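Long-range contacts in acyl-coenzyme A oxidase 1 (Yarrowia lipolytica, PDB 5Y9D), which oxidises acyl-CoA esters with molecular oxygen to 2-trans-enoyl-CoAs and hydrogen peroxide, using FAD, in peroxisomal fatty acid beta-oxidation: residues Met168-His173 against Ile200-Trp205; Ile195-Ile200 against Ile270-Val275. All coordinates share one frame; numbering follows the deposited sequence.

Contact 1. Residues Met168-His173 against Ile200-Trp205; sequences MTELGH and IGATKW. With FAD (flavin-adenine dinucleotide), chain C.
Methyl CD1 of Leu171 sits over one face of the Trp205 indole, 4.1 Å from the centroid of its six-membered ring and 15° off the ring normal, a CH-pi contact; Thr203 CG2 lies at the ring's edge, in its plane. Leu171 puts CG anti to the backbone N (chi1 -171°), which carries its isobutyl group alongside the indole. Trp269 of the same chain and His442 and Tyr669 of the second subunit also meet this ring, so a large aromatic suits the subunit border.

The backbones join at a single beta bridge, Glu170 with Lys204: Trp205 N donates to Thr169 O, and Leu171 N to Thr203 O at 2.7 Å. Gly172 N adds a bond to Gly201 O, also 2.7 Å; glycine fits because a beta carbon at Gly172 would collide with that oxygen.

The pairing belongs to the middle beta domain of the acyl-CoA dehydrogenase fold, whose loop 168-173 helps to hold the flavin. Thr169 gives its amide to FAD O2 (3.1 Å), which Met168 N also bonds weakly, and OG1 to FAD N1 (2.6 Å); chi1 of -62° sets the hydroxyl beside its own backbone N, so one residue grips both atoms.

The long Lys204 side chain brings its buried ammonium to Met168 O (NZ to O 3.0 Å), as well as to Phe220 O and Ala167 O. A weak salt bridge, Lys204 NZ to Glu170 OE2 at 3.5 Å, probably balances part of the charge, while the Glu170 carboxylate is also bonded to Glu181 N, its strongest partner, and to Thr182 OG1.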
ATOM      1  N   MET A 168       3.535 -24.565  10.525  1.00 23.89           N
ATOM      2  CA  MET A 168       2.576 -25.073   9.566  1.00 24.91           C
ATOM      3  C   MET A 168       3.074 -24.904   8.138  1.00 25.51           C
ATOM      4  O   MET A 168       3.166 -25.860   7.403  1.00 26.56           O
ATOM      5  CB  MET A 168       1.268 -24.314   9.738  1.00 27.29           C
ATOM      6  CG  MET A 168       0.253 -24.588   8.638  1.00 30.37           C
ATOM      7  SD  MET A 168      -1.385 -23.972   9.041  1.00 34.26           S
ATOM      8  CE  MET A 168      -1.887 -25.322  10.090  1.00 38.57           C
ATOM      9  N   THR A 169       3.365 -23.655   7.765  1.00 26.51           N
ATOM     10  CA  THR A 169       3.726 -23.231   6.405  1.00 24.71           C
ATOM     11  C   THR A 169       5.037 -23.798   5.925  1.00 23.14           C
ATOM     12  O   THR A 169       5.956 -23.884   6.683  1.00 23.77           O
ATOM     13  CB  THR A 169       3.845 -21.696   6.391  1.00 26.76           C
ATOM     14  OG1 THR A 169       2.584 -21.149   6.726  1.00 29.30           O
ATOM     15  CG2 THR A 169       4.235 -21.136   5.043  1.00 29.83           C
ATOM     16  N   GLU A 170       5.110 -24.197   4.662  1.00 23.81           N
ATOM     17  CA  GLU A 170       6.361 -24.665   4.045  1.00 24.88           C
ATOM     18  C   GLU A 170       6.682 -23.769   2.880  1.00 24.06           C
ATOM     19  O   GLU A 170       5.815 -23.096   2.347  1.00 26.43           O
ATOM     20  CB  GLU A 170       6.323 -26.116   3.538  1.00 24.29           C
ATOM     21  CG  GLU A 170       5.293 -26.946   4.184  1.00 27.53           C
ATOM     22  CD  GLU A 170       5.488 -28.459   4.029  1.00 31.79           C
ATOM     23  OE1 GLU A 170       5.544 -28.914   2.842  1.00 32.67           O
ATOM     24  OE2 GLU A 170       5.500 -29.178   5.105  1.00 30.09           O
ATOM     25  N   LEU A 171       7.934 -23.783   2.476  1.00 23.10           N
ATOM     26  CA  LEU A 171       8.338 -23.045   1.315  1.00 23.42           C
ATOM     27  C   LEU A 171       7.397 -23.306   0.128  1.00 25.23           C
ATOM     28  O   LEU A 171       7.016 -22.387  -0.553  1.00 27.10           O
ATOM     29  CB  LEU A 171       9.748 -23.431   0.956  1.00 22.31           C
ATOM     30  CG  LEU A 171      10.432 -22.603  -0.126  1.00 22.89           C
ATOM     31  CD1 LEU A 171      10.327 -21.097   0.074  1.00 22.23           C
ATOM     32  CD2 LEU A 171      11.900 -23.026  -0.145  1.00 24.16           C
ATOM     33  N   GLY A 172       7.116 -24.575  -0.106  1.00 27.15           N
ATOM     34  CA  GLY A 172       6.192 -25.066  -1.094  1.00 26.73           C
ATOM     35  C   GLY A 172       4.714 -24.785  -0.965  1.00 26.94           C
ATOM     36  O   GLY A 172       4.036 -24.694  -1.945  1.00 26.07           O
ATOM     37  N   HIS A 173       4.191 -24.797   0.243  1.00 28.60           N
ATOM     38  CA  HIS A 173       2.761 -24.679   0.439  1.00 30.68           C
ATOM     39  C   HIS A 173       2.329 -23.694   1.483  1.00 32.61           C
ATOM     40  O   HIS A 173       2.732 -23.798   2.620  1.00 34.79           O
ATOM     41  CB  HIS A 173       2.195 -26.033   0.800  1.00 29.83           C
ATOM     42  CG  HIS A 173       2.468 -27.070  -0.222  1.00 31.95           C
ATOM     43  ND1 HIS A 173       1.558 -27.414  -1.187  1.00 35.34           N
ATOM     44  CD2 HIS A 173       3.560 -27.831  -0.444  1.00 34.36           C
ATOM     45  CE1 HIS A 173       2.073 -28.348  -1.957  1.00 36.25           C
ATOM     46  NE2 HIS A 173       3.288 -28.617  -1.530  1.00 32.79           N
ATOM     47  N   ILE A 200      14.059 -29.513   0.010  1.00 28.39           N
ATOM     48  CA  ILE A 200      14.103 -28.119   0.455  1.00 29.62           C
ATOM     49  C   ILE A 200      12.717 -27.438   0.342  1.00 27.54           C
ATOM     50  O   ILE A 200      12.427 -26.494   1.059  1.00 26.95           O
ATOM     51  CB  ILE A 200      15.166 -27.278  -0.291  1.00 31.64           C
ATOM     52  CG1 ILE A 200      16.534 -27.961  -0.383  1.00 33.18           C
ATOM     53  CG2 ILE A 200      15.353 -25.936   0.400  1.00 33.94           C
ATOM     54  CD1 ILE A 200      16.987 -28.601   0.891  1.00 35.60           C
ATOM     55  N   GLY A 201      11.893 -27.899  -0.576  1.00 26.90           N
ATOM     56  CA  GLY A 201      10.513 -27.379  -0.766  1.00 27.40           C
ATOM     57  C   GLY A 201       9.554 -27.543   0.398  1.00 27.43           C
ATOM     58  O   GLY A 201       8.591 -26.756   0.573  1.00 30.81           O
ATOM     59  N   ALA A 202       9.803 -28.549   1.217  1.00 24.52           N
ATOM     60  CA  ALA A 202       9.020 -28.715   2.409  1.00 23.28           C
ATOM     61  C   ALA A 202       9.643 -28.031   3.627  1.00 22.39           C
ATOM     62  O   ALA A 202       9.119 -28.169   4.760  1.00 22.26           O
ATOM     63  CB  ALA A 202       8.813 -30.191   2.683  1.00 22.80           C
ATOM     64  N   THR A 203      10.758 -27.329   3.427  1.00 20.17           N
ATOM     65  CA  THR A 203      11.319 -26.534   4.512  1.00 20.36           C
ATOM     66  C   THR A 203      10.135 -25.712   5.128  1.00 20.66           C
ATOM     67  O   THR A 203       9.366 -25.097   4.397  1.00 18.42           O
ATOM     68  CB  THR A 203      12.505 -25.653   4.040  1.00 20.75           C
ATOM     69  OG1 THR A 203      13.571 -26.462   3.483  1.00 21.11           O
ATOM     70  CG2 THR A 203      13.103 -24.838   5.188  1.00 21.25           C
ATOM     71  N   LYS A 204       9.951 -25.784   6.453  1.00 20.51           N
ATOM     72  CA  LYS A 204       8.953 -24.940   7.130  1.00 21.48           C
ATOM     73  C   LYS A 204       9.464 -23.538   7.000  1.00 20.96           C
ATOM     74  O   LYS A 204      10.669 -23.326   7.003  1.00 21.75           O
ATOM     75  CB  LYS A 204       8.812 -25.281   8.604  1.00 21.69           C
ATOM     76  CG  LYS A 204       8.263 -26.650   8.893  1.00 22.06           C
ATOM     77  CD  LYS A 204       6.838 -26.776   8.422  1.00 23.35           C
ATOM     78  CE  LYS A 204       6.290 -28.171   8.594  1.00 23.83           C
ATOM     79  NZ  LYS A 204       4.817 -28.123   8.361  1.00 25.14           N
ATOM     80  N   TRP A 205       8.573 -22.590   6.821  1.00 21.28           N
ATOM     81  CA  TRP A 205       8.970 -21.264   6.305  1.00 21.55           C
ATOM     82  C   TRP A 205       8.113 -20.156   6.874  1.00 22.75           C
ATOM     83  O   TRP A 205       6.913 -20.355   7.081  1.00 24.60           O
ATOM     84  CB  TRP A 205       8.860 -21.246   4.814  1.00 21.21           C
ATOM     85  CG  TRP A 205       9.705 -20.208   4.256  1.00 22.35           C
ATOM     86  CD1 TRP A 205       9.357 -18.930   4.007  1.00 23.32           C
ATOM     87  CD2 TRP A 205      11.066 -20.330   3.891  1.00 23.37           C
ATOM     88  NE1 TRP A 205      10.416 -18.244   3.521  1.00 24.38           N
ATOM     89  CE2 TRP A 205      11.484 -19.085   3.432  1.00 23.51           C
ATOM     90  CE3 TRP A 205      11.983 -21.380   3.920  1.00 27.34           C
ATOM     91  CZ2 TRP A 205      12.781 -18.841   2.997  1.00 25.40           C
ATOM     92  CZ3 TRP A 205      13.284 -21.135   3.479  1.00 27.59           C
ATOM     93  CH2 TRP A 205      13.660 -19.878   3.019  1.00 25.65           C
TER
HETATM   94  PA  FAD C 701       0.112 -19.370  -1.828  1.00 27.47           P
HETATM   95  O1A FAD C 701       1.280 -19.953  -2.495  1.00 28.93           O
HETATM   96  O2A FAD C 701      -0.964 -20.209  -1.292  1.00 31.36           O
HETATM   97  O5B FAD C 701      -0.532 -18.342  -2.820  1.00 26.96           O
HETATM   98  C5B FAD C 701       0.194 -17.531  -3.723  1.00 27.38           C
HETATM   99  C4B FAD C 701      -0.763 -16.661  -4.522  1.00 28.49           C
HETATM  100  O4B FAD C 701      -1.579 -17.475  -5.346  1.00 28.79           O
HETATM  101  C3B FAD C 701      -1.705 -15.898  -3.627  1.00 29.91           C
HETATM  102  O3B FAD C 701      -1.857 -14.582  -4.118  1.00 34.55           O
HETATM  103  C2B FAD C 701      -3.029 -16.589  -3.754  1.00 28.02           C
HETATM  104  O2B FAD C 701      -4.073 -15.641  -3.687  1.00 26.24           O
HETATM  105  C1B FAD C 701      -2.951 -17.239  -5.110  1.00 27.16           C
HETATM  106  N9A FAD C 701      -3.689 -18.505  -5.071  1.00 26.99           N
HETATM  107  C8A FAD C 701      -3.376 -19.571  -4.346  1.00 26.78           C
HETATM  108  N7A FAD C 701      -4.260 -20.550  -4.532  1.00 26.95           N
HETATM  109  C5A FAD C 701      -5.171 -20.113  -5.399  1.00 28.95           C
HETATM  110  C6A FAD C 701      -6.394 -20.643  -6.034  1.00 28.70           C
HETATM  111  N6A FAD C 701      -6.835 -21.879  -5.780  1.00 27.76           N
HETATM  112  N1A FAD C 701      -7.048 -19.852  -6.881  1.00 28.17           N
HETATM  113  C2A FAD C 701      -6.628 -18.628  -7.146  1.00 27.08           C
HETATM  114  N3A FAD C 701      -5.543 -18.079  -6.613  1.00 27.64           N
HETATM  115  C4A FAD C 701      -4.786 -18.759  -5.746  1.00 27.45           C
HETATM  116  N1  FAD C 701       3.109 -19.522   8.749  1.00 22.26           N
HETATM  117  C2  FAD C 701       3.139 -20.256   9.859  1.00 23.09           C
HETATM  118  O2  FAD C 701       2.746 -21.413   9.805  1.00 25.96           O
HETATM  119  N3  FAD C 701       3.581 -19.787  11.016  1.00 23.13           N
HETATM  120  C4  FAD C 701       4.018 -18.552  11.156  1.00 22.34           C
HETATM  121  O4  FAD C 701       4.426 -18.136  12.229  1.00 19.68           O
HETATM  122  C4X FAD C 701       4.014 -17.678   9.989  1.00 22.67           C
HETATM  123  N5  FAD C 701       4.439 -16.429  10.065  1.00 22.03           N
HETATM  124  C5X FAD C 701       4.437 -15.661   8.987  1.00 25.35           C
HETATM  125  C6  FAD C 701       4.908 -14.384   9.100  1.00 24.19           C
HETATM  126  C7  FAD C 701       4.924 -13.568   8.014  1.00 24.60           C
HETATM  127  C7M FAD C 701       5.423 -12.165   8.179  1.00 25.75           C
HETATM  128  C8  FAD C 701       4.426 -14.075   6.718  1.00 24.94           C
HETATM  129  C8M FAD C 701       4.416 -13.219   5.493  1.00 25.26           C
HETATM  130  C9  FAD C 701       3.957 -15.353   6.604  1.00 24.71           C
HETATM  131  C9A FAD C 701       3.953 -16.171   7.695  1.00 25.28           C
HETATM  132  N10 FAD C 701       3.490 -17.480   7.596  1.00 25.05           N
HETATM  133  C10 FAD C 701       3.519 -18.256   8.742  1.00 23.34           C
HETATM  134  C1' FAD C 701       3.005 -18.032   6.337  1.00 26.85           C
HETATM  135  C2' FAD C 701       1.713 -17.385   5.867  1.00 26.89           C
HETATM  136  O2' FAD C 701       0.607 -17.930   6.555  1.00 24.79           O
HETATM  137  C3' FAD C 701       1.568 -17.619   4.382  1.00 28.28           C
HETATM  138  O3' FAD C 701       2.210 -16.545   3.727  1.00 31.86           O
HETATM  139  C4' FAD C 701       0.136 -17.615   3.912  1.00 31.24           C
HETATM  140  O4' FAD C 701      -0.534 -18.782   4.367  1.00 35.09           O
HETATM  141  C5' FAD C 701       0.082 -17.544   2.395  1.00 34.14           C
HETATM  142  O5' FAD C 701       0.609 -18.731   1.854  1.00 32.39           O
HETATM  143  P   FAD C 701       1.487 -18.789   0.553  1.00 30.67           P
HETATM  144  O1P FAD C 701       2.478 -17.734   0.552  1.00 32.65           O
HETATM  145  O2P FAD C 701       1.892 -20.192   0.468  1.00 32.64           O
HETATM  146  O3P FAD C 701       0.535 -18.420  -0.644  1.00 31.55           O

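Contact 2. Residues Ile195-Ile200 against Ile270-Val275; sequences INTPHI and IQFTNV
The Ile195 and Phe272 side chains leave their backbones in the same direction and pack flank to flank, the isoleucine's CG2 methyl over one face of the phenyl ring, 4.0 Å from its centroid. Ile270 CG2 packs on the opposite face, toward the rim, so the ring fills the slot between two branched side chains.

Thr197 is turned toward the other segment and engages Phe272 with backbone and hydroxyl. Its N donates to Phe272 O at 2.8 Å, and its OG1, set beside the backbone N (chi1 -50°), accepts a nearly straight bond from Phe272 N, also 2.8 Å. The hydroxyl stands in for a strand carbonyl just where strand 192-196 has ended; a valine here would probably leave Phe272 N without this acceptor.

At the other end, Ile195 and Val275 form an antiparallel hydrogen-bonded pair (Ile195 N to Val275 O 2.9 Å). In between, Thr273 and Asn274 stand against Asn196 alone; Asn274 takes up the left-handed conformation that asparagine tolerates well. The Asn196 and Asn274 side chains cross, amide planes 62° apart, and Asn196 OD1 weakly accepts from Asn274 N.

Ile200 CD1 comes across the end of the Gln271 side chain, 3.6 Å from NE2, which is bonded to Thr203 OG1. The Phe272 ring packs on Val237, Cys217 and Cys219 of strands 228-238 and 216-225, while strand 192-196 pairs with 183-187 and 275-278, and strand 268-272 runs between 204-207 and 251-255.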
ATOM      1  N   ILE A 195       9.775 -37.509  11.961  1.00 25.27           N
ATOM      2  CA  ILE A 195       9.444 -36.276  11.293  1.00 24.79           C
ATOM      3  C   ILE A 195      10.533 -35.954  10.306  1.00 24.59           C
ATOM      4  O   ILE A 195      11.682 -35.747  10.705  1.00 24.89           O
ATOM      5  CB  ILE A 195       9.330 -35.096  12.284  1.00 23.79           C
ATOM      6  CG1 ILE A 195       8.236 -35.366  13.305  1.00 23.62           C
ATOM      7  CG2 ILE A 195       9.016 -33.810  11.563  1.00 22.05           C
ATOM      8  CD1 ILE A 195       6.864 -35.583  12.714  1.00 23.69           C
ATOM      9  N   ASN A 196      10.151 -35.860   9.033  1.00 23.58           N
ATOM     10  CA  ASN A 196      11.107 -35.667   7.957  1.00 23.01           C
ATOM     11  C   ASN A 196      10.660 -34.657   6.897  1.00 23.61           C
ATOM     12  O   ASN A 196       9.504 -34.675   6.428  1.00 23.08           O
ATOM     13  CB  ASN A 196      11.463 -37.001   7.292  1.00 22.23           C
ATOM     14  CG  ASN A 196      12.703 -36.893   6.400  1.00 24.37           C
ATOM     15  OD1 ASN A 196      13.842 -36.658   6.863  1.00 24.32           O
ATOM     16  ND2 ASN A 196      12.488 -37.041   5.109  1.00 25.24           N
ATOM     17  N   THR A 197      11.608 -33.796   6.517  1.00 23.20           N
ATOM     18  CA  THR A 197      11.447 -32.879   5.418  1.00 22.70           C
ATOM     19  C   THR A 197      12.133 -33.518   4.198  1.00 23.52           C
ATOM     20  O   THR A 197      13.346 -33.564   4.121  1.00 22.85           O
ATOM     21  CB  THR A 197      12.123 -31.546   5.754  1.00 23.37           C
ATOM     22  OG1 THR A 197      11.704 -31.085   7.052  1.00 27.00           O
ATOM     23  CG2 THR A 197      11.792 -30.510   4.741  1.00 23.01           C
ATOM     24  N   PRO A 198      11.357 -34.013   3.237  1.00 24.96           N
ATOM     25  CA  PRO A 198      11.941 -34.799   2.157  1.00 25.68           C
ATOM     26  C   PRO A 198      12.812 -33.988   1.154  1.00 28.90           C
ATOM     27  O   PRO A 198      13.789 -34.520   0.618  1.00 32.58           O
ATOM     28  CB  PRO A 198      10.719 -35.428   1.493  1.00 25.00           C
ATOM     29  CG  PRO A 198       9.599 -34.499   1.769  1.00 25.79           C
ATOM     30  CD  PRO A 198       9.897 -33.840   3.083  1.00 26.04           C
ATOM     31  N   HIS A 199      12.497 -32.716   0.921  1.00 28.37           N
ATOM     32  CA  HIS A 199      13.393 -31.841   0.128  1.00 25.54           C
ATOM     33  C   HIS A 199      13.272 -30.400   0.596  1.00 25.06           C
ATOM     34  O   HIS A 199      12.475 -30.086   1.462  1.00 23.90           O
ATOM     35  CB  HIS A 199      13.009 -31.923  -1.319  1.00 25.29           C
ATOM     36  CG  HIS A 199      11.574 -31.618  -1.535  1.00 24.93           C
ATOM     37  ND1 HIS A 199      10.604 -32.588  -1.478  1.00 25.09           N
ATOM     38  CD2 HIS A 199      10.927 -30.452  -1.714  1.00 22.62           C
ATOM     39  CE1 HIS A 199       9.428 -32.039  -1.683  1.00 23.97           C
ATOM     40  NE2 HIS A 199       9.596 -30.740  -1.812  1.00 23.39           N
ATOM     41  N   ILE A 200      14.059 -29.513   0.010  1.00 28.39           N
ATOM     42  CA  ILE A 200      14.103 -28.119   0.455  1.00 29.62           C
ATOM     43  C   ILE A 200      12.717 -27.438   0.342  1.00 27.54           C
ATOM     44  O   ILE A 200      12.427 -26.494   1.059  1.00 26.95           O
ATOM     45  CB  ILE A 200      15.166 -27.278  -0.291  1.00 31.64           C
ATOM     46  CG1 ILE A 200      16.534 -27.961  -0.383  1.00 33.18           C
ATOM     47  CG2 ILE A 200      15.353 -25.936   0.400  1.00 33.94           C
ATOM     48  CD1 ILE A 200      16.987 -28.601   0.891  1.00 35.60           C
ATOM     49  N   ILE A 270      12.904 -24.134   9.107  1.00 19.47           N
ATOM     50  CA  ILE A 270      13.135 -25.346   9.862  1.00 19.42           C
ATOM     51  C   ILE A 270      13.144 -26.509   8.881  1.00 21.26           C
ATOM     52  O   ILE A 270      12.220 -26.656   8.073  1.00 21.98           O
ATOM     53  CB  ILE A 270      12.002 -25.676  10.847  1.00 19.81           C
ATOM     54  CG1 ILE A 270      11.474 -24.446  11.584  1.00 19.33           C
ATOM     55  CG2 ILE A 270      12.472 -26.711  11.884  1.00 19.92           C
ATOM     56  CD1 ILE A 270      10.399 -24.803  12.589  1.00 18.19           C
ATOM     57  N   GLN A 271      14.183 -27.329   8.954  1.00 22.51           N
ATOM     58  CA  GLN A 271      14.235 -28.604   8.244  1.00 23.64           C
ATOM     59  C   GLN A 271      14.389 -29.714   9.288  1.00 24.69           C
ATOM     60  O   GLN A 271      15.127 -29.560  10.248  1.00 21.99           O
ATOM     61  CB  GLN A 271      15.396 -28.621   7.277  1.00 23.36           C
ATOM     62  CG  GLN A 271      15.261 -27.565   6.178  1.00 23.58           C
ATOM     63  CD  GLN A 271      16.502 -27.467   5.354  1.00 23.94           C
ATOM     64  OE1 GLN A 271      17.567 -27.803   5.835  1.00 23.98           O
ATOM     65  NE2 GLN A 271      16.387 -26.995   4.109  1.00 26.20           N
ATOM     66  N   PHE A 272      13.634 -30.794   9.111  1.00 26.73           N
ATOM     67  CA  PHE A 272      13.760 -31.996   9.940  1.00 26.87           C
ATOM     68  C   PHE A 272      14.364 -33.169   9.132  1.00 26.48           C
ATOM     69  O   PHE A 272      13.905 -33.460   8.035  1.00 26.12           O
ATOM     70  CB  PHE A 272      12.379 -32.390  10.469  1.00 25.14           C
ATOM     71  CG  PHE A 272      11.691 -31.320  11.279  1.00 24.18           C
ATOM     72  CD1 PHE A 272      12.077 -31.048  12.582  1.00 24.68           C
ATOM     73  CD2 PHE A 272      10.606 -30.630  10.763  1.00 24.40           C
ATOM     74  CE1 PHE A 272      11.416 -30.081  13.357  1.00 24.08           C
ATOM     75  CE2 PHE A 272       9.939 -29.676  11.520  1.00 24.20           C
ATOM     76  CZ  PHE A 272      10.338 -29.400  12.830  1.00 22.82           C
ATOM     77  N   THR A 273      15.396 -33.810   9.679  1.00 28.21           N
ATOM     78  CA  THR A 273      15.973 -35.039   9.119  1.00 31.83           C
ATOM     79  C   THR A 273      15.906 -36.198  10.136  1.00 32.85           C
ATOM     80  O   THR A 273      16.728 -36.245  11.046  1.00 31.42           O
ATOM     81  CB  THR A 273      17.457 -34.882   8.702  1.00 32.26           C
ATOM     82  OG1 THR A 273      17.582 -33.948   7.637  1.00 33.53           O
ATOM     83  CG2 THR A 273      17.977 -36.201   8.158  1.00 36.28           C
ATOM     84  N   ASN A 274      14.950 -37.116   9.942  1.00 34.21           N
ATOM     85  CA  ASN A 274      14.676 -38.295  10.837  1.00 36.25           C
ATOM     86  C   ASN A 274      14.725 -37.923  12.279  1.00 32.96           C
ATOM     87  O   ASN A 274      15.541 -38.441  13.049  1.00 31.00           O
ATOM     88  CB  ASN A 274      15.594 -39.517  10.571  1.00 38.78           C
ATOM     89  CG  ASN A 274      15.281 -40.210   9.246  1.00 46.26           C
ATOM     90  OD1 ASN A 274      14.873 -41.373   9.235  1.00 48.44           O
ATOM     91  ND2 ASN A 274      15.477 -39.489   8.103  1.00 47.76           N
ATOM     92  N   VAL A 275      13.883 -36.960  12.619  1.00 30.49           N
ATOM     93  CA  VAL A 275      13.723 -36.536  13.997  1.00 29.20           C
ATOM     94  C   VAL A 275      12.647 -37.355  14.696  1.00 27.63           C
ATOM     95  O   VAL A 275      11.509 -37.419  14.243  1.00 27.57           O
ATOM     96  CB  VAL A 275      13.390 -35.048  14.083  1.00 27.10           C
ATOM     97  CG1 VAL A 275      13.052 -34.672  15.510  1.00 27.02           C
ATOM     98  CG2 VAL A 275      14.574 -34.250  13.599  1.00 27.91           C
TER

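In the fold
Both contacts lie in the middle beta domain, their centres 10 Å apart, and share Ile200, which lies in the connection between strands 192-196 and 204-207. They are stitched together where Thr203 and Lys204 meet strand 268-272: Lys204 N to Ile270 O and Thr203 OG1 to Gln271 NE2 are each probable hydrogen bonds of 2.9 Å. Contact 1 touches FAD directly, and the side chains of Met168 and Glu464, the probable proton acceptor, are about 8 Å apart at their nearest atoms. Contact 2 stands farther back, the Phe272 side chain about 11 Å from the cofactor at the nearest atoms. The second subunit borders both, and Arg337 of that subunit bonds to Leu171 O and to FAD.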